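Local coordinates for protein pyrrolysyl-tRNA synthetase (Desulfitobacterium hafniense, PDB 3DSQ) that probably attaches pyrrolysine to its cognate tRNA at the expense of ATP, as a homodimeric class II aminoacyl-tRNA synthetase, at residues V198-V210 / T220-S232. Numbering follows the deposited sequence.
Sequences VLEAAGIREFELV and TVDVMKGDLELAS
E208 and M224 pair through two backbone hydrogen bonds, M224 N to E208 O at 2.8 Å and one from E208 N to M224 O whose very short modelled length is doubtful. V210 and D222 form the next hydrogen-bonded pair of this antiparallel hairpin: V210 N lies 2.8 Å from D222 O, and D222 N answers to V210 O. Beyond the ladder, with CG anti to the backbone N (chi1 -175°), K225 sets off past E206, and its remaining torsions keep it straight, CG 3.2 Å from E206 O. Its NZ stops 4.0 Å from E206 OE1, too far for a salt bridge, though the attraction probably persists; a water weakly bonded to K225 NZ and the backbone N of E206 links the lysine to the main chain instead. Cut back to alanine, K225 would lose the chain beyond CB, which would probably leave the E206 carboxylate without its nearby positive charge and open a gap beside E206 O. A type II' turn from K225 to L228 follows, G226 taking a positive phi (62°) easy for glycine. Unbranched, flexible M224 curls CE tightly onto V210 CG2, each shielding the other on a partly exposed face. The face with V223 is greasier. V223 CG1 meets L199 CD1 at 3.5 Å and approaches F207 CD1 obliquely, while CG2 lies beside L209 CD2; branched valine thus serves three neighbours. L199 CD1 also sits over the F207 ring centre, 3.2 Å above its plane. The Schellman motif ending helix 187-201 places G203, with its positive phi, before I204, whose CG2 meets L230 CD2 tip to tip. L230 and A231 form a classic beta bulge opposite V223. Strand 208-213 is outermost within this chain's class II core sheet; helix 187-201 packs against V221 and V223, and helix 257-265 against L230 and K225.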
loop_
_atom_site.group_PDB
_atom_site.type_symbol
_atom_site.label_atom_id
_atom_site.label_comp_id
_atom_site.label_asym_id
_atom_site.label_seq_id
_atom_site.Cartn_x
_atom_site.Cartn_y
_atom_site.Cartn_z
ATOM N N VAL B 198 14.090 -13.762 -3.115
ATOM C CA VAL B 198 13.802 -12.340 -3.049
ATOM C C VAL B 198 14.870 -11.468 -3.704
ATOM O O VAL B 198 14.569 -10.647 -4.578
ATOM C CB VAL B 198 13.617 -11.892 -1.580
ATOM C CG1 VAL B 198 13.460 -10.380 -1.510
ATOM C CG2 VAL B 198 12.388 -12.571 -0.989
ATOM N N LEU B 199 16.115 -11.648 -3.283
ATOM C CA LEU B 199 17.202 -10.856 -3.830
ATOM C C LEU B 199 17.368 -11.073 -5.330
ATOM O O LEU B 199 17.774 -10.161 -6.051
ATOM C CB LEU B 199 18.493 -11.169 -3.079
ATOM C CG LEU B 199 18.412 -10.766 -1.603
ATOM C CD1 LEU B 199 19.633 -11.255 -0.862
ATOM C CD2 LEU B 199 18.281 -9.252 -1.492
ATOM N N GLU B 200 17.043 -12.270 -5.807
ATOM C CA GLU B 200 17.162 -12.542 -7.231
ATOM C C GLU B 200 16.068 -11.787 -7.970
ATOM O O GLU B 200 16.310 -11.174 -9.012
ATOM C CB GLU B 200 17.038 -14.038 -7.521
ATOM C CG GLU B 200 17.137 -14.367 -9.005
ATOM C CD GLU B 200 18.443 -13.887 -9.635
ATOM O OE1 GLU B 200 18.513 -13.819 -10.881
ATOM O OE2 GLU B 200 19.402 -13.581 -8.891
ATOM N N ALA B 201 14.859 -11.827 -7.427
ATOM C CA ALA B 201 13.752 -11.123 -8.047
ATOM C C ALA B 201 13.990 -9.614 -7.977
ATOM O O ALA B 201 13.520 -8.872 -8.836
ATOM C CB ALA B 201 12.443 -11.487 -7.359
ATOM N N ALA B 202 14.724 -9.170 -6.959
ATOM C CA ALA B 202 15.015 -7.745 -6.779
ATOM C C ALA B 202 16.234 -7.260 -7.562
ATOM O O ALA B 202 16.689 -6.129 -7.378
ATOM C CB ALA B 202 15.208 -7.434 -5.298
ATOM N N GLY B 203 16.773 -8.110 -8.428
ATOM C CA GLY B 203 17.929 -7.708 -9.207
ATOM C C GLY B 203 19.171 -7.393 -8.393
ATOM O O GLY B 203 19.946 -6.505 -8.743
ATOM N N ILE B 204 19.359 -8.109 -7.295
ATOM C CA ILE B 204 20.532 -7.913 -6.459
ATOM C C ILE B 204 21.269 -9.249 -6.440
ATOM O O ILE B 204 20.737 -10.259 -5.973
ATOM C CB ILE B 204 20.125 -7.469 -5.038
ATOM C CG1 ILE B 204 19.563 -6.044 -5.109
ATOM C CG2 ILE B 204 21.311 -7.559 -4.089
ATOM C CD1 ILE B 204 19.196 -5.434 -3.773
ATOM N N ARG B 205 22.488 -9.258 -6.969
ATOM C CA ARG B 205 23.260 -10.491 -7.049
ATOM C C ARG B 205 24.504 -10.534 -6.164
ATOM O O ARG B 205 25.242 -11.518 -6.176
ATOM C CB ARG B 205 23.644 -10.754 -8.510
ATOM C CG ARG B 205 22.504 -10.503 -9.499
ATOM C CD ARG B 205 22.762 -11.163 -10.845
ATOM N NE ARG B 205 22.506 -12.603 -10.810
ATOM C CZ ARG B 205 22.889 -13.458 -11.757
ATOM N NH1 ARG B 205 23.553 -13.022 -12.822
ATOM N NH2 ARG B 205 22.606 -14.749 -11.642
ATOM N N GLU B 206 24.731 -9.468 -5.401
ATOM C CA GLU B 206 25.877 -9.393 -4.497
ATOM C C GLU B 206 25.389 -9.197 -3.065
ATOM O O GLU B 206 24.890 -8.126 -2.722
ATOM C CB GLU B 206 26.788 -8.217 -4.862
ATOM C CG GLU B 206 27.356 -8.243 -6.273
ATOM C CD GLU B 206 28.440 -7.196 -6.474
ATOM O OE1 GLU B 206 28.186 -6.011 -6.162
ATOM O OE2 GLU B 206 29.542 -7.554 -6.942
ATOM N N PHE B 207 25.539 -10.221 -2.229
ATOM C CA PHE B 207 25.107 -10.126 -0.838
ATOM C C PHE B 207 25.668 -11.267 0.000
ATOM O O PHE B 207 26.078 -12.300 -0.532
ATOM C CB PHE B 207 23.581 -10.144 -0.768
ATOM C CG PHE B 207 22.976 -11.431 -1.240
ATOM C CD1 PHE B 207 22.739 -12.471 -0.350
ATOM C CD2 PHE B 207 22.675 -11.619 -2.583
ATOM C CE1 PHE B 207 22.210 -13.683 -0.791
ATOM C CE2 PHE B 207 22.149 -12.824 -3.035
ATOM C CZ PHE B 207 21.915 -13.859 -2.135
ATOM N N GLU B 208 25.681 -11.074 1.314
ATOM C CA GLU B 208 26.181 -12.089 2.233
ATOM C C GLU B 208 25.168 -12.367 3.344
ATOM O O GLU B 208 24.364 -11.508 3.705
ATOM C CB GLU B 208 27.514 -11.638 2.846
ATOM C CG GLU B 208 27.410 -10.429 3.767
ATOM C CD GLU B 208 28.743 -10.053 4.393
ATOM O OE1 GLU B 208 29.398 -10.944 4.980
ATOM O OE2 GLU B 208 29.133 -8.867 4.303
ATOM N N LEU B 209 25.215 -13.578 3.885
ATOM C CA LEU B 209 24.305 -13.974 4.949
ATOM C C LEU B 209 25.041 -13.962 6.284
ATOM O O LEU B 209 26.029 -14.666 6.465
ATOM C CB LEU B 209 23.758 -15.370 4.653
ATOM C CG LEU B 209 23.188 -15.503 3.238
ATOM C CD1 LEU B 209 22.833 -16.950 2.953
ATOM C CD2 LEU B 209 21.970 -14.608 3.089
ATOM N N VAL B 210 24.557 -13.152 7.216
ATOM C CA VAL B 210 25.181 -13.047 8.526
ATOM C C VAL B 210 24.311 -13.675 9.604
ATOM O O VAL B 210 23.228 -13.178 9.904
ATOM C CB VAL B 210 25.445 -11.576 8.892
ATOM C CG1 VAL B 210 26.056 -11.483 10.280
ATOM C CG2 VAL B 210 26.367 -10.949 7.861
ATOM N N THR B 220 19.369 -15.591 14.468
ATOM C CA THR B 220 18.964 -14.611 13.467
ATOM C C THR B 220 19.898 -14.649 12.260
ATOM O O THR B 220 21.093 -14.910 12.396
ATOM C CB THR B 220 18.979 -13.179 14.043
ATOM O OG1 THR B 220 20.319 -12.831 14.414
ATOM C CG2 THR B 220 18.072 -13.084 15.265
ATOM N N VAL B 221 19.339 -14.393 11.080
ATOM C CA VAL B 221 20.110 -14.370 9.842
ATOM C C VAL B 221 19.921 -13.015 9.161
ATOM O O VAL B 221 18.873 -12.747 8.577
ATOM C CB VAL B 221 19.658 -15.487 8.873
ATOM C CG1 VAL B 221 20.372 -15.344 7.535
ATOM C CG2 VAL B 221 19.960 -16.844 9.476
ATOM N N ASP B 222 20.939 -12.163 9.245
ATOM C CA ASP B 222 20.889 -10.836 8.645
ATOM C C ASP B 222 21.537 -10.803 7.269
ATOM O O ASP B 222 22.748 -10.986 7.144
ATOM C CB ASP B 222 21.581 -9.828 9.563
ATOM C CG ASP B 222 20.848 -9.646 10.879
ATOM O OD1 ASP B 222 21.393 -8.980 11.784
ATOM O OD2 ASP B 222 19.719 -10.167 11.010
ATOM N N VAL B 223 20.727 -10.571 6.239
ATOM C CA VAL B 223 21.230 -10.506 4.871
ATOM C C VAL B 223 21.836 -9.127 4.624
ATOM O O VAL B 223 21.262 -8.109 5.016
ATOM C CB VAL B 223 20.104 -10.751 3.847
ATOM C CG1 VAL B 223 20.690 -10.836 2.450
ATOM C CG2 VAL B 223 19.356 -12.031 4.191
ATOM N N MET B 224 23.001 -9.091 3.976
ATOM C CA MET B 224 23.669 -7.820 3.720
ATOM C C MET B 224 24.584 -7.781 2.502
ATOM O O MET B 224 25.003 -8.805 1.971
ATOM C CB MET B 224 24.505 -7.419 4.934
ATOM C CG MET B 224 23.808 -7.563 6.271
ATOM S SD MET B 224 24.712 -6.704 7.543
ATOM C CE MET B 224 26.216 -7.657 7.570
ATOM N N LYS B 225 24.891 -6.563 2.076
ATOM C CA LYS B 225 25.791 -6.323 0.961
ATOM C C LYS B 225 26.844 -5.437 1.606
ATOM O O LYS B 225 26.579 -4.273 1.914
ATOM C CB LYS B 225 25.076 -5.572 -0.165
ATOM C CG LYS B 225 25.912 -5.395 -1.426
ATOM C CD LYS B 225 25.141 -4.629 -2.488
ATOM C CE LYS B 225 25.993 -4.377 -3.728
ATOM N NZ LYS B 225 25.244 -3.624 -4.773
ATOM N N GLY B 226 28.031 -5.991 1.833
ATOM C CA GLY B 226 29.071 -5.218 2.487
ATOM C C GLY B 226 28.565 -4.863 3.874
ATOM O O GLY B 226 28.051 -5.727 4.583
ATOM N N ASP B 227 28.695 -3.597 4.260
ATOM C CA ASP B 227 28.237 -3.134 5.568
ATOM C C ASP B 227 26.793 -2.638 5.439
ATOM O O ASP B 227 26.332 -1.800 6.211
ATOM C CB ASP B 227 29.150 -2.000 6.061
ATOM C CG ASP B 227 28.845 -1.568 7.494
ATOM O OD1 ASP B 227 27.793 -0.933 7.724
ATOM O OD2 ASP B 227 29.663 -1.865 8.393
ATOM N N LEU B 228 26.073 -3.170 4.460
ATOM C CA LEU B 228 24.700 -2.752 4.233
ATOM C C LEU B 228 23.683 -3.852 4.506
ATOM O O LEU B 228 23.698 -4.895 3.854
ATOM C CB LEU B 228 24.545 -2.263 2.792
ATOM C CG LEU B 228 25.439 -1.095 2.367
ATOM C CD1 LEU B 228 25.258 -0.820 0.880
ATOM C CD2 LEU B 228 25.093 0.137 3.187
ATOM N N GLU B 229 22.794 -3.612 5.465
ATOM C CA GLU B 229 21.761 -4.589 5.793
ATOM C C GLU B 229 20.618 -4.495 4.798
ATOM O O GLU B 229 20.068 -3.416 4.569
ATOM C CB GLU B 229 21.199 -4.358 7.197
ATOM C CG GLU B 229 20.095 -5.352 7.556
ATOM C CD GLU B 229 19.477 -5.088 8.914
ATOM O OE1 GLU B 229 18.973 -3.966 9.133
ATOM O OE2 GLU B 229 19.492 -6.005 9.763
ATOM N N LEU B 230 20.259 -5.632 4.215
ATOM C CA LEU B 230 19.174 -5.681 3.247
ATOM C C LEU B 230 17.937 -6.371 3.815
ATOM O O LEU B 230 16.831 -6.199 3.300
ATOM C CB LEU B 230 19.638 -6.410 1.982
ATOM C CG LEU B 230 20.406 -5.566 0.955
ATOM C CD1 LEU B 230 21.461 -4.706 1.642
ATOM C CD2 LEU B 230 21.040 -6.490 -0.073
ATOM N N ALA B 231 18.122 -7.144 4.880
ATOM C CA ALA B 231 17.008 -7.865 5.481
ATOM C C ALA B 231 17.387 -8.593 6.761
ATOM O O ALA B 231 18.552 -8.927 6.987
ATOM C CB ALA B 231 16.441 -8.863 4.477
ATOM N N SER B 232 16.381 -8.840 7.593
ATOM C CA SER B 232 16.576 -9.547 8.851
ATOM C C SER B 232 15.575 -10.691 8.978
ATOM O O SER B 232 14.371 -10.492 8.838
ATOM C CB SER B 232 16.418 -8.585 10.024
ATOM O OG SER B 232 17.409 -7.578 9.966
HETATM O O HOH W 1 24.515 -6.433 -6.569
#